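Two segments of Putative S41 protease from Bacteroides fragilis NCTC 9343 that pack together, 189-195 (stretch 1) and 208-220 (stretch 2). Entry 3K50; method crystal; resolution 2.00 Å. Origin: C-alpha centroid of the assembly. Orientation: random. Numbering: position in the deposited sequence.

Stretch 1 (189-195) VGYLMYN
Stretch 2 (208-220) YNDDLRRAFRDFQ

Residues 189-194 form a β-strand that begins earlier in the chain, and N195 leaves it in a loop conformation (phi/psi -102/-6). Against it lies the helix 208-220, part of a longer helix, held by i to i+4 backbone hydrogen bonds such as L212 N to Y208 O (2.9 Å) and F219 N to A215 O (2.8 Å). The two run nearly antiparallel, with axes at 165° and 9.6 Å apart at closest approach. The register pairs G190 with F219 (CA-CA 6.2 Å), L192 with A215 (CA-CA 8.4 Å) and Y194 with L212 (CA-CA 8.6 Å).

The contact is chiefly apolar and buries 300 Å² in total. Strand alternation sends the CA-to-CB bonds of L192 and Y194 toward the helix, while those of V189 and Y191 point away. L192 (t, p) places CD2 3.8 Å from L212 CD1 and 3.9 Å from F216 CE1; L212 is also t, p, and F216 has chi1 m. The same L212 CD1 lies 4.0 Å from CD1 of Y194 (chi1 t), so one methyl serves both strand side chains.

F219 (chi1 m, chi2 -43°) packs against backbone as well as side chain. G190 CA approaches its CE1 to 3.7 Å; an ideal CB on G190 would fall just 3.2 Å from F219 CD1, so the bare glycine permits the close backbone approach here. At the ring edge, F219 CZ meets Y191 O at 3.6 Å and L192 CB at 4.4 Å.

No direct hydrogen bond joins the stretches. Y194 OH and N209 OD1 are 4.4 Å apart, and a water bridges them, accepting from Y194 OH (2.5 Å) and donating to N209 OD1 (2.8 Å). Charged pairs stay within the helix, including the salt bridges R213 NH1-D210 OD1 (2.8 Å) and R214 NH2-D211 OD1 (2.5 Å).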

# COMPACT_ATOMS: atom_id res chain seq x y z
N VAL A 189 18.60 -12.76 6.14
CA VAL A 189 17.36 -12.30 5.55
C VAL A 189 17.03 -10.86 5.84
O VAL A 189 16.84 -10.44 7.01
CB VAL A 189 16.17 -13.21 5.97
CG1 VAL A 189 14.92 -12.86 5.08
CG2 VAL A 189 16.50 -14.68 5.82
N GLY A 190 16.96 -10.07 4.77
CA GLY A 190 16.54 -8.68 4.89
C GLY A 190 15.01 -8.64 4.91
O GLY A 190 14.38 -9.26 4.07
N TYR A 191 14.42 -7.92 5.87
CA TYR A 191 12.96 -7.78 5.93
C TYR A 191 12.64 -6.28 5.84
O TYR A 191 13.16 -5.47 6.63
CB TYR A 191 12.37 -8.37 7.22
CG TYR A 191 10.90 -8.00 7.42
CD1 TYR A 191 9.92 -8.64 6.67
CD2 TYR A 191 10.52 -7.03 8.31
CE1 TYR A 191 8.59 -8.33 6.81
CE2 TYR A 191 9.17 -6.67 8.45
CZ TYR A 191 8.22 -7.33 7.71
OH TYR A 191 6.93 -7.00 7.80
N LEU A 192 11.81 -5.92 4.89
CA LEU A 192 11.37 -4.55 4.76
C LEU A 192 9.87 -4.43 4.60
O LEU A 192 9.30 -4.92 3.65
CB LEU A 192 12.04 -3.90 3.53
CG LEU A 192 11.72 -2.45 3.15
CD1 LEU A 192 12.31 -1.49 4.19
CD2 LEU A 192 12.28 -2.14 1.81
N MSE A 193 9.26 -3.70 5.54
CA MSE A 193 7.86 -3.31 5.48
C MSE A 193 7.82 -1.88 4.88
O MSE A 193 8.09 -0.91 5.58
CB MSE A 193 7.22 -3.40 6.86
CG MSE A 193 5.75 -3.49 6.85
SE MSE A 193 4.68 -2.07 6.00
CE MSE A 193 2.96 -3.00 6.17
N TYR A 194 7.54 -1.79 3.56
CA TYR A 194 7.57 -0.55 2.78
C TYR A 194 6.15 -0.25 2.39
O TYR A 194 5.55 -0.98 1.59
CB TYR A 194 8.42 -0.73 1.52
CG TYR A 194 8.57 0.52 0.65
CD1 TYR A 194 9.28 1.59 1.09
CD2 TYR A 194 8.08 0.56 -0.65
CE1 TYR A 194 9.48 2.75 0.26
CE2 TYR A 194 8.25 1.68 -1.48
CZ TYR A 194 8.96 2.76 -1.03
OH TYR A 194 9.15 3.85 -1.84
N ASN A 195 5.58 0.82 2.92
CA ASN A 195 4.11 0.97 2.84
C ASN A 195 3.53 1.92 1.82
O ASN A 195 2.34 1.95 1.65
CB ASN A 195 3.56 1.33 4.25
CG ASN A 195 2.14 0.80 4.48
OD1 ASN A 195 1.85 -0.32 4.15
ND2 ASN A 195 1.27 1.64 5.01
N TYR A 208 12.26 10.35 1.71
CA TYR A 208 11.90 8.94 1.99
C TYR A 208 12.68 8.00 1.11
O TYR A 208 12.98 6.90 1.53
CB TYR A 208 10.44 8.66 1.79
CG TYR A 208 9.51 9.55 2.60
CD1 TYR A 208 9.85 10.00 3.87
CD2 TYR A 208 8.21 9.86 2.12
CE1 TYR A 208 8.98 10.78 4.62
CE2 TYR A 208 7.31 10.63 2.88
CZ TYR A 208 7.69 11.07 4.12
OH TYR A 208 6.82 11.85 4.88
N ASN A 209 12.97 8.42 -0.11
CA ASN A 209 13.84 7.62 -0.94
C ASN A 209 15.23 7.49 -0.30
O ASN A 209 15.84 6.43 -0.39
CB ASN A 209 13.99 8.20 -2.31
CG ASN A 209 12.85 7.94 -3.17
OD1 ASN A 209 12.00 7.09 -2.87
ND2 ASN A 209 12.81 8.65 -4.31
N ASP A 210 15.71 8.54 0.38
CA ASP A 210 16.99 8.44 1.11
C ASP A 210 16.88 7.52 2.34
O ASP A 210 17.84 6.86 2.69
CB ASP A 210 17.61 9.83 1.40
CG ASP A 210 18.18 10.48 0.12
OD1 ASP A 210 18.52 9.73 -0.80
OD2 ASP A 210 18.29 11.73 0.01
N ASP A 211 15.73 7.50 3.00
CA ASP A 211 15.48 6.53 4.07
C ASP A 211 15.58 5.12 3.47
O ASP A 211 16.11 4.21 4.09
CB ASP A 211 14.06 6.66 4.65
CG ASP A 211 13.87 7.88 5.46
OD1 ASP A 211 14.88 8.41 5.99
OD2 ASP A 211 12.70 8.32 5.60
N LEU A 212 14.96 4.93 2.31
CA LEU A 212 15.01 3.60 1.63
C LEU A 212 16.46 3.20 1.28
O LEU A 212 16.88 2.07 1.53
CB LEU A 212 14.12 3.57 0.38
CG LEU A 212 13.92 2.28 -0.42
CD1 LEU A 212 13.16 1.25 0.41
CD2 LEU A 212 13.14 2.53 -1.72
N ARG A 213 17.24 4.14 0.75
CA ARG A 213 18.63 3.90 0.44
C ARG A 213 19.37 3.50 1.67
O ARG A 213 20.27 2.65 1.62
CB ARG A 213 19.31 5.14 -0.14
CG ARG A 213 18.87 5.45 -1.56
CD ARG A 213 19.52 6.68 -2.11
NE ARG A 213 19.09 6.90 -3.52
CZ ARG A 213 18.17 7.79 -3.95
NH1 ARG A 213 17.53 8.61 -3.13
NH2 ARG A 213 17.84 7.86 -5.24
N ARG A 214 19.05 4.16 2.78
CA ARG A 214 19.78 3.92 4.01
C ARG A 214 19.57 2.51 4.50
O ARG A 214 20.50 1.91 5.00
CB ARG A 214 19.36 4.94 5.07
CG ARG A 214 20.19 4.87 6.36
CD ARG A 214 20.26 6.19 7.13
NE ARG A 214 18.96 6.85 7.26
CZ ARG A 214 18.50 7.86 6.50
NH1 ARG A 214 19.19 8.41 5.49
NH2 ARG A 214 17.29 8.32 6.76
N ALA A 215 18.34 2.02 4.40
CA ALA A 215 17.96 0.67 4.74
C ALA A 215 18.76 -0.33 3.86
O ALA A 215 19.33 -1.31 4.37
CB ALA A 215 16.42 0.48 4.49
N PHE A 216 18.83 -0.06 2.55
CA PHE A 216 19.57 -0.97 1.65
C PHE A 216 21.10 -0.97 1.94
O PHE A 216 21.75 -2.02 1.92
CB PHE A 216 19.20 -0.70 0.19
CG PHE A 216 17.99 -1.43 -0.27
CD1 PHE A 216 16.72 -1.06 0.15
CD2 PHE A 216 18.11 -2.54 -1.06
CE1 PHE A 216 15.62 -1.80 -0.22
CE2 PHE A 216 17.01 -3.24 -1.50
CZ PHE A 216 15.76 -2.88 -1.07
N ARG A 217 21.67 0.18 2.27
CA ARG A 217 23.04 0.23 2.69
C ARG A 217 23.25 -0.68 3.93
O ARG A 217 24.22 -1.42 3.98
CB ARG A 217 23.42 1.67 3.03
CG ARG A 217 24.93 1.87 3.39
CD ARG A 217 25.14 3.18 4.16
NE ARG A 217 24.29 3.19 5.36
CZ ARG A 217 24.25 4.16 6.28
NH1 ARG A 217 25.05 5.22 6.18
NH2 ARG A 217 23.42 4.03 7.31
N ASP A 218 22.34 -0.61 4.91
CA ASP A 218 22.40 -1.44 6.12
C ASP A 218 22.23 -2.92 5.76
O ASP A 218 22.94 -3.78 6.30
CB ASP A 218 21.33 -1.01 7.14
CG ASP A 218 21.61 0.36 7.78
OD1 ASP A 218 22.73 0.93 7.59
OD2 ASP A 218 20.69 0.86 8.48
N PHE A 219 21.36 -3.21 4.79
CA PHE A 219 21.23 -4.59 4.35
C PHE A 219 22.52 -5.13 3.75
O PHE A 219 22.88 -6.24 4.05
CB PHE A 219 20.12 -4.77 3.34
CG PHE A 219 18.73 -4.63 3.93
CD1 PHE A 219 18.40 -5.21 5.15
CD2 PHE A 219 17.75 -3.97 3.24
CE1 PHE A 219 17.13 -5.09 5.66
CE2 PHE A 219 16.46 -3.84 3.76
CZ PHE A 219 16.16 -4.39 4.97
N GLN A 220 23.19 -4.34 2.90
CA GLN A 220 24.43 -4.79 2.28
C GLN A 220 25.53 -4.98 3.36
O GLN A 220 26.23 -5.97 3.37
CB GLN A 220 24.89 -3.79 1.24
CG GLN A 220 26.13 -4.20 0.48
CD GLN A 220 26.76 -3.03 -0.23
OE1 GLN A 220 26.88 -1.94 0.34
NE2 GLN A 220 27.18 -3.25 -1.48
O HOH W 1 10.29 5.89 -0.95